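Local coordinates for protein exodeoxyribonuclease 10 (Escherichia coli, PDB 4FZX) that degrades single- and double-stranded DNA from the 3' end as a distributive, magnesium-dependent exonuclease of the DEDDh (DnaQ) family, at residues V17-V22 against D66-Y71; I97-L102 against A145-I150; E8-Q13 against V37-P42. All blocks are in the same frame, centred on the assembly; numbering follows the deposited sequence.

Contact 1: residues V17-V22 against D66-Y71; sequences VEIASV and DVIPHY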
# COMPACT_ATOMS: atom_id res chain seq x y z
N VAL C 17 27.27 33.18 5.25
CA VAL C 17 27.35 34.55 5.78
C VAL C 17 26.88 34.63 7.22
O VAL C 17 27.23 35.58 7.93
CB VAL C 17 26.57 35.57 4.91
CG1 VAL C 17 27.16 35.62 3.51
CG2 VAL C 17 25.08 35.20 4.83
N GLU C 18 26.12 33.63 7.66
CA GLU C 18 25.71 33.55 9.05
C GLU C 18 25.44 32.09 9.45
O GLU C 18 24.88 31.32 8.68
CB GLU C 18 24.45 34.40 9.30
CG GLU C 18 24.26 34.83 10.76
CD GLU C 18 23.09 35.79 10.97
OE1 GLU C 18 22.14 35.79 10.15
OE2 GLU C 18 23.08 36.51 12.00
N ILE C 19 25.75 31.75 10.69
CA ILE C 19 25.31 30.49 11.26
C ILE C 19 24.85 30.73 12.69
O ILE C 19 25.33 31.67 13.37
CB ILE C 19 26.45 29.47 11.26
CG1 ILE C 19 25.92 28.09 11.68
CG2 ILE C 19 27.60 29.94 12.18
CD1 ILE C 19 26.95 26.95 11.49
N ALA C 20 23.96 29.88 13.16
CA ALA C 20 23.43 30.00 14.51
C ALA C 20 22.89 28.65 14.98
O ALA C 20 22.62 27.76 14.15
CB ALA C 20 22.33 31.04 14.54
N SER C 21 22.69 28.51 16.29
CA SER C 21 22.02 27.34 16.84
C SER C 21 21.33 27.62 18.19
O SER C 21 21.69 28.55 18.91
CB SER C 21 22.99 26.15 16.99
OG SER C 21 23.89 26.34 18.06
N VAL C 22 20.34 26.79 18.51
CA VAL C 22 19.85 26.69 19.88
C VAL C 22 19.77 25.22 20.25
O VAL C 22 19.77 24.34 19.38
CB VAL C 22 18.47 27.33 20.02
CG1 VAL C 22 18.57 28.85 19.94
CG2 VAL C 22 17.52 26.79 18.95
N ASP C 66 36.77 28.71 10.92
CA ASP C 66 37.21 29.30 12.18
C ASP C 66 36.11 29.20 13.23
O ASP C 66 36.37 29.27 14.43
CB ASP C 66 37.55 30.79 11.96
CG ASP C 66 38.76 31.00 11.04
OD1 ASP C 66 39.65 30.12 11.00
OD2 ASP C 66 38.83 32.08 10.40
N VAL C 67 34.87 29.07 12.77
CA VAL C 67 33.70 29.34 13.60
C VAL C 67 32.95 28.04 13.85
O VAL C 67 32.44 27.79 14.96
CB VAL C 67 32.80 30.44 12.91
CG1 VAL C 67 31.36 30.05 12.88
CG2 VAL C 67 33.01 31.82 13.57
N ILE C 68 33.03 27.13 12.89
CA ILE C 68 32.28 25.87 12.97
C ILE C 68 32.57 25.01 14.21
O ILE C 68 31.64 24.41 14.77
CB ILE C 68 32.34 25.05 11.65
CG1 ILE C 68 31.14 24.10 11.57
CG2 ILE C 68 33.64 24.30 11.51
CD1 ILE C 68 29.79 24.81 11.62
N PRO C 69 33.82 25.02 14.72
CA PRO C 69 34.08 24.15 15.88
C PRO C 69 33.26 24.49 17.12
O PRO C 69 32.98 23.60 17.92
CB PRO C 69 35.58 24.33 16.14
CG PRO C 69 36.13 24.81 14.80
CD PRO C 69 35.04 25.70 14.26
N HIS C 70 32.78 25.72 17.22
CA HIS C 70 31.94 26.13 18.37
C HIS C 70 30.59 25.45 18.39
O HIS C 70 29.93 25.40 19.43
CB HIS C 70 31.74 27.64 18.36
CG HIS C 70 33.01 28.42 18.46
ND1 HIS C 70 33.35 29.42 17.58
CD2 HIS C 70 34.05 28.32 19.33
CE1 HIS C 70 34.54 29.90 17.89
NE2 HIS C 70 34.98 29.25 18.95
N TYR C 71 30.21 24.88 17.26
CA TYR C 71 28.94 24.19 17.10
C TYR C 71 29.06 22.68 17.28
O TYR C 71 28.03 21.98 17.38
CB TYR C 71 28.31 24.54 15.74
CG TYR C 71 27.98 26.02 15.64
CD1 TYR C 71 26.73 26.50 16.02
CD2 TYR C 71 28.96 26.95 15.30
CE1 TYR C 71 26.45 27.88 16.02
CE2 TYR C 71 28.70 28.33 15.30
CZ TYR C 71 27.43 28.78 15.65
OH TYR C 71 27.17 30.13 15.64
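The carbonyl oxygen of Y71 is gripped twice, by R3 NH1 and by the hydroxyl of Y77, and this anchors the residue whose ring packs against I19 and S21 of the neighbouring strand. I19 brings its methyl CD1 over the middle of the Y71 ring, 4.3 Å from the centroid and 7° off the ring normal, a CH-pi contact. CG1 is anti to the backbone N (chi1 -172°) and chi2 (171°) continues the extended chain, bringing CD1 over the ring. The other branch serves the far end of the tyrosine: I19 CG2 lies 3.7 Å from Y71 CZ and also meets V67, at 3.8 Å from V67 CG1. I19 CD1 also touches I68 CD1 at 3.6 Å, the two isoleucines crossing at about a right angle. Isoleucine suits the place because its two branches reach the ring face with CD1 and the CZ end with CG2. S21 meets the ring differently, at its edge, with OG 3.5 Å from Y71 CD1; a small residue suits a place where an aromatic rim comes so near the strand. The phenol oxygen stands 3.3 Å from I19 O, and its clear hydrogen bond is with H35 ND1. An alanine in place of Y71 would probably leave H35 ND1 without this mate and open a gap under I19 where the ring had been. The segment 66-71, at the end of helix 64-67, packs on one face of the sheet at strand 16-25, between strands 28-36 and 2-9. On the opposite face A20, too small to hinder a close approach, touches A136 and C140 of helix 136-154, while V17 and E18 form a classic beta bulge against E8.

Contact 2: residues I97-L102 against A145-I150; sequences ICTMKL and ALLIDI. With nucleotides of chain A.
The start of the helix at 99-102 runs alongside helix 145-150 in the same general direction, T99 and L147 coming within 6.5 Å at their CA atoms and L102 and I150 within 7.5 Å. Between them the contact is carried by aliphatic carbon. T99 enters with its two branches doing different work. CG2, anti to its own carbonyl carbon, rests 4.0 Å from L147 CB, and the two side chains cross at about a right angle, while T99 CB lies 4.0 Å from L146 CD2. OG1 turns to a polar partner, H80 ND1, which satisfies the hydroxyl in this buried place. A threonine suits the position because its methyl packs against the helix while its hydroxyl has a histidine partner. I150 reaches across with its outermost methyl: CD1 is 3.8 Å from L102 CB and 3.9 Å from T99 O, so it settles between one turn's first and last residues. Just before the helix, C98 takes the N-cap position, where SG accepts K101 N at 3.5 Å with a nearly straight N-H angle of 170°. On the side turned from helix 145-150, M100, present as selenomethionine in place of the native methionine, lies by the sugar of DG15 of chain A, though the model is too crowded there for its distances to be trusted. K101 NZ makes a salt bridge with a DNA phosphate. Apolar contacts, which impose no direction, thus pack the short helix on helix 136-154, while K101 and M100 turn to the DNA.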
# COMPACT_ATOMS: atom_id res chain seq x y z
N ILE C 97 18.61 15.55 11.80
CA ILE C 97 17.16 15.43 11.81
C ILE C 97 16.56 16.56 10.99
O ILE C 97 17.00 17.72 11.10
CB ILE C 97 16.63 15.44 13.25
CG1 ILE C 97 16.98 14.12 13.94
CG2 ILE C 97 15.13 15.68 13.27
CD1 ILE C 97 16.89 14.17 15.47
N CYS C 98 15.64 16.22 10.10
CA CYS C 98 15.00 17.22 9.26
C CYS C 98 13.56 17.49 9.69
O CYS C 98 12.73 16.60 9.65
CB CYS C 98 15.03 16.78 7.80
SG CYS C 98 14.36 18.02 6.68
N THR C 99 13.27 18.71 10.13
CA THR C 99 11.91 19.05 10.55
C THR C 99 10.94 19.16 9.38
O THR C 99 9.73 19.04 9.55
CB THR C 99 11.84 20.32 11.38
OG1 THR C 99 12.56 21.38 10.74
CG2 THR C 99 12.38 20.07 12.78
N MSE C 100 11.48 19.30 8.18
CA MSE C 100 10.65 19.33 6.99
C MSE C 100 10.09 17.95 6.69
O MSE C 100 8.89 17.79 6.48
CB MSE C 100 11.44 19.84 5.78
CG MSE C 100 10.57 20.07 4.56
SE MSE C 100 11.64 20.46 2.97
CE MSE C 100 12.00 22.31 3.37
N LYS C 101 10.97 16.97 6.65
CA LYS C 101 10.54 15.60 6.48
C LYS C 101 9.59 15.23 7.60
O LYS C 101 8.61 14.53 7.38
CB LYS C 101 11.74 14.65 6.48
CG LYS C 101 12.55 14.72 5.20
CD LYS C 101 13.86 13.97 5.33
CE LYS C 101 14.38 13.54 3.97
NZ LYS C 101 13.76 12.24 3.52
N LEU C 102 9.91 15.65 8.82
CA LEU C 102 9.05 15.30 9.95
C LEU C 102 7.64 15.89 9.79
O LEU C 102 6.64 15.21 10.00
CB LEU C 102 9.67 15.74 11.28
CG LEU C 102 10.98 15.05 11.67
CD1 LEU C 102 11.51 15.58 12.99
CD2 LEU C 102 10.80 13.53 11.73
N ALA C 145 10.94 25.89 17.94
CA ALA C 145 9.52 25.88 18.31
C ALA C 145 8.76 24.82 17.51
O ALA C 145 7.92 24.11 18.04
CB ALA C 145 8.88 27.27 18.13
N LEU C 146 9.06 24.73 16.22
CA LEU C 146 8.45 23.73 15.37
C LEU C 146 8.80 22.30 15.82
O LEU C 146 7.96 21.41 15.80
CB LEU C 146 8.85 23.94 13.92
CG LEU C 146 8.44 22.82 12.96
CD1 LEU C 146 6.91 22.62 12.94
CD2 LEU C 146 8.99 23.08 11.55
N LEU C 147 10.05 22.10 16.23
CA LEU C 147 10.51 20.77 16.61
C LEU C 147 9.85 20.35 17.93
O LEU C 147 9.42 19.20 18.08
CB LEU C 147 12.04 20.75 16.75
CG LEU C 147 12.58 19.54 17.52
CD1 LEU C 147 12.52 18.25 16.66
CD2 LEU C 147 13.98 19.80 18.01
N ILE C 148 9.70 21.29 18.85
CA ILE C 148 9.05 21.00 20.12
C ILE C 148 7.60 20.59 19.89
O ILE C 148 7.12 19.60 20.45
CB ILE C 148 9.13 22.20 21.12
CG1 ILE C 148 10.56 22.36 21.62
CG2 ILE C 148 8.17 21.98 22.31
CD1 ILE C 148 10.85 23.70 22.24
N ASP C 149 6.93 21.33 19.01
CA ASP C 149 5.56 21.02 18.60
C ASP C 149 5.48 19.62 17.98
O ASP C 149 4.62 18.81 18.35
CB ASP C 149 5.07 22.08 17.61
CG ASP C 149 3.69 21.79 17.05
OD1 ASP C 149 2.82 21.26 17.77
OD2 ASP C 149 3.45 22.15 15.88
N ILE C 150 6.40 19.32 17.07
CA ILE C 150 6.44 18.00 16.44
C ILE C 150 6.56 16.87 17.49
O ILE C 150 5.93 15.82 17.35
CB ILE C 150 7.61 17.90 15.42
CG1 ILE C 150 7.27 18.65 14.14
CG2 ILE C 150 7.94 16.43 15.13
CD1 ILE C 150 8.43 18.77 13.18
P DG A 15 7.56 25.38 -1.15
OP1 DG A 15 6.54 25.79 -0.17
OP2 DG A 15 7.92 26.31 -2.24
O5' DG A 15 8.89 24.99 -0.35
C5' DG A 15 8.80 24.16 0.79
C4' DG A 15 10.18 23.69 1.20
O4' DG A 15 10.71 22.74 0.24
C3' DG A 15 11.22 24.79 1.30
O3' DG A 15 11.21 25.28 2.63
C2' DG A 15 12.52 24.05 1.01
C1' DG A 15 12.09 22.94 0.06
N9 DG A 15 12.26 23.31 -1.34
C8 DG A 15 11.54 24.25 -2.02
N7 DG A 15 11.88 24.34 -3.28
C5 DG A 15 12.88 23.39 -3.43
C6 DG A 15 13.63 23.06 -4.58
O6 DG A 15 13.52 23.55 -5.72
N1 DG A 15 14.57 22.05 -4.32
C2 DG A 15 14.74 21.45 -3.08
N2 DG A 15 15.72 20.52 -2.99
N3 DG A 15 14.04 21.78 -1.99
C4 DG A 15 13.13 22.74 -2.25

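Contact 3: residues E8-Q13 against V37-P42; sequences ETCGLQ and VRPDRP. With NA (sodium ion), chain G; nucleotides of chain A.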
# COMPACT_ATOMS: atom_id res chain seq x y z
N GLU C 8 22.53 31.10 6.92
CA GLU C 8 22.24 31.93 5.77
C GLU C 8 23.47 31.99 4.87
O GLU C 8 24.60 31.95 5.36
CB GLU C 8 21.81 33.34 6.19
CG GLU C 8 20.69 33.39 7.25
CD GLU C 8 19.39 32.73 6.78
OE1 GLU C 8 19.01 32.89 5.59
OE2 GLU C 8 18.74 32.07 7.61
N THR C 9 23.25 32.07 3.56
CA THR C 9 24.26 31.75 2.56
C THR C 9 24.29 32.79 1.44
O THR C 9 23.41 33.65 1.33
CB THR C 9 24.00 30.36 1.92
OG1 THR C 9 22.68 30.31 1.39
CG2 THR C 9 24.17 29.22 2.97
N CYS C 10 25.31 32.71 0.60
CA CYS C 10 25.42 33.56 -0.57
C CYS C 10 24.45 33.16 -1.67
O CYS C 10 24.33 33.85 -2.67
CB CYS C 10 26.85 33.51 -1.11
SG CYS C 10 28.07 34.12 0.06
N GLY C 11 23.75 32.06 -1.48
CA GLY C 11 22.90 31.51 -2.52
C GLY C 11 22.76 30.02 -2.29
O GLY C 11 23.15 29.51 -1.25
N LEU C 12 22.16 29.33 -3.26
CA LEU C 12 21.71 27.98 -3.05
C LEU C 12 22.82 26.96 -3.23
O LEU C 12 22.70 25.82 -2.76
CB LEU C 12 20.54 27.65 -3.98
CG LEU C 12 19.22 28.31 -3.55
CD1 LEU C 12 18.09 27.94 -4.53
CD2 LEU C 12 18.86 27.92 -2.12
N GLN C 13 23.92 27.38 -3.86
CA GLN C 13 25.12 26.56 -3.92
C GLN C 13 26.03 26.69 -2.69
O GLN C 13 26.97 25.92 -2.53
CB GLN C 13 25.91 26.87 -5.19
CG GLN C 13 25.24 26.34 -6.45
CD GLN C 13 23.97 27.11 -6.78
OE1 GLN C 13 24.00 28.32 -7.02
NE2 GLN C 13 22.83 26.40 -6.78
N VAL C 37 29.59 35.47 9.33
CA VAL C 37 30.67 34.71 8.76
C VAL C 37 31.09 35.33 7.43
O VAL C 37 30.24 35.73 6.62
CB VAL C 37 30.24 33.26 8.49
CG1 VAL C 37 31.32 32.51 7.69
CG2 VAL C 37 29.93 32.56 9.80
N ARG C 38 32.40 35.40 7.20
CA ARG C 38 32.93 35.83 5.92
C ARG C 38 32.83 34.71 4.88
O ARG C 38 33.40 33.66 5.06
CB ARG C 38 34.37 36.27 6.07
CG ARG C 38 34.96 36.98 4.86
CD ARG C 38 36.40 37.31 5.14
NE ARG C 38 37.06 37.94 4.01
CZ ARG C 38 38.36 38.24 3.99
NH1 ARG C 38 39.13 37.95 5.03
NH2 ARG C 38 38.89 38.82 2.92
N PRO C 39 32.10 34.94 3.79
CA PRO C 39 31.84 33.83 2.87
C PRO C 39 33.01 33.57 1.92
O PRO C 39 33.86 34.42 1.75
CB PRO C 39 30.62 34.32 2.09
CG PRO C 39 30.79 35.80 2.07
CD PRO C 39 31.40 36.17 3.39
N ASP C 40 33.02 32.40 1.29
CA ASP C 40 34.09 32.03 0.38
C ASP C 40 33.83 32.58 -1.03
O ASP C 40 34.53 32.24 -1.98
CB ASP C 40 34.25 30.50 0.33
CG ASP C 40 32.98 29.77 -0.15
OD1 ASP C 40 31.98 30.44 -0.48
OD2 ASP C 40 32.98 28.52 -0.19
N ARG C 41 32.80 33.41 -1.15
CA ARG C 41 32.35 33.86 -2.46
C ARG C 41 31.43 35.06 -2.30
O ARG C 41 30.97 35.34 -1.19
CB ARG C 41 31.62 32.73 -3.19
CG ARG C 41 30.20 32.50 -2.70
CD ARG C 41 29.66 31.18 -3.20
NE ARG C 41 30.41 30.06 -2.63
CZ ARG C 41 30.20 28.79 -2.94
NH1 ARG C 41 29.24 28.46 -3.81
NH2 ARG C 41 30.93 27.84 -2.36
N PRO C 42 31.14 35.78 -3.40
CA PRO C 42 30.29 36.96 -3.31
C PRO C 42 28.86 36.59 -2.92
O PRO C 42 28.36 35.53 -3.30
CB PRO C 42 30.31 37.55 -4.73
CG PRO C 42 31.41 36.78 -5.47
CD PRO C 42 31.48 35.45 -4.80
NA NA G . 16.93 30.73 7.51
P DG A 17 16.58 29.12 4.26
OP1 DG A 17 17.08 29.40 5.62
OP2 DG A 17 15.21 29.53 3.92
O5' DG A 17 17.58 29.73 3.18
C5' DG A 17 18.97 29.53 3.34
C4' DG A 17 19.78 30.42 2.43
O4' DG A 17 19.61 29.96 1.08
C3' DG A 17 19.39 31.90 2.39
O3' DG A 17 20.10 32.57 3.42
C2' DG A 17 19.89 32.33 1.01
C1' DG A 17 19.69 31.06 0.20
N9 DG A 17 18.44 31.04 -0.53
C8 DG A 17 17.23 30.62 -0.05
N7 DG A 17 16.28 30.71 -0.93
C5 DG A 17 16.92 31.21 -2.06
C6 DG A 17 16.39 31.51 -3.32
O6 DG A 17 15.22 31.36 -3.70
N1 DG A 17 17.37 32.02 -4.18
C2 DG A 17 18.71 32.20 -3.85
N2 DG A 17 19.52 32.71 -4.80
N3 DG A 17 19.21 31.93 -2.65
C4 DG A 17 18.25 31.44 -1.82
P DA A 16 11.89 26.67 2.95
OP1 DA A 16 11.70 26.83 4.41
OP2 DA A 16 11.42 27.68 1.96
O5' DA A 16 13.45 26.40 2.70
C5' DA A 16 14.18 25.52 3.53
C4' DA A 16 15.66 25.55 3.15
O4' DA A 16 15.85 24.75 1.94
C3' DA A 16 16.21 26.94 2.81
O3' DA A 16 16.76 27.57 4.00
C2' DA A 16 17.29 26.63 1.77
C1' DA A 16 16.72 25.41 1.06
N9 DA A 16 15.99 25.79 -0.13
C8 DA A 16 15.01 26.71 -0.24
N7 DA A 16 14.60 26.90 -1.47
C5 DA A 16 15.37 26.04 -2.20
C6 DA A 16 15.44 25.78 -3.58
N6 DA A 16 14.66 26.39 -4.48
N1 DA A 16 16.35 24.89 -3.99
C2 DA A 16 17.15 24.30 -3.08
N3 DA A 16 17.19 24.47 -1.75
C4 DA A 16 16.25 25.36 -1.39
O HOH W 1 16.33 32.27 5.51
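C10 and P39 form the tight half of this contact, the sulphur SG standing 3.3 Å from P39 CB. SG is anti to its own carbonyl carbon (chi1 -62°), which sends it into the bend of 37-42. There the cysteine is held from several directions: C10 CB is 3.3 Å from P42 O and 3.8 Å from R41 CG, and V17 of the adjoining strand adds apolar cover. A small, polarisable side chain fits between P39 carbons, R41 CG and the carbonyl oxygens of R41 and P42. The solvent side is looser. R41 NH1 lies 3.6 Å from Q13 O, oblique to the guanidinium plane, and the group is steadied mainly by its own neighbour: in a side-on salt bridge R41 NE meets D40 OD1 at 2.7 Å and R41 NH2 meets D40 OD2 at 3.1 Å, on the syn side but tilted out of the carboxylate plane. The other face of segment 8-13 belongs to the DNA. T9 N donates to O3' of DG17 of chain A at 3.2 Å, and T9 OG1 donates to G11 O from above the carbonyl plane; the backbone angles of G11 would jam a CB against the carbonyl before it. L12 sets CD2 against the base of DG17 and CD1 against that of DA16, both of chain A, branched methyls that lie against flat rings. E8 divides its carboxylate: OE2 binds the sodium ion, alongside D6, D139 and DG17 OP1 of chain A, while OE1 accepts from a metal-bound water and has DG17 O3' modelled doubtfully close. The ion probably occupies a site used by magnesium. The contacts of C10, two residues after E8, join this strand end to the 37-42 loop.

All three contacts reach the mixed five-stranded sheet of the RNase H-like exonuclease fold. Contacts 1 and 3 are neighbours, their centres 14 Å apart, and they touch: V17 bonds V37, just after the neighbouring strand 28-36, and E18 bonds E8 of strand 2-9, which adjoins strand 16-25 on its other side. Their segments alternate along the chain. Contact 2 comes later in sequence, across the chain's centre, its own centre about 20 Å from that of contact 1 and 25 Å from that of contact 3, at edge strand 95-98 and helix 136-154. That helix, packed in contact 2, also supplies D139, a ligand of the sodium site that E8 of contact 3 shares.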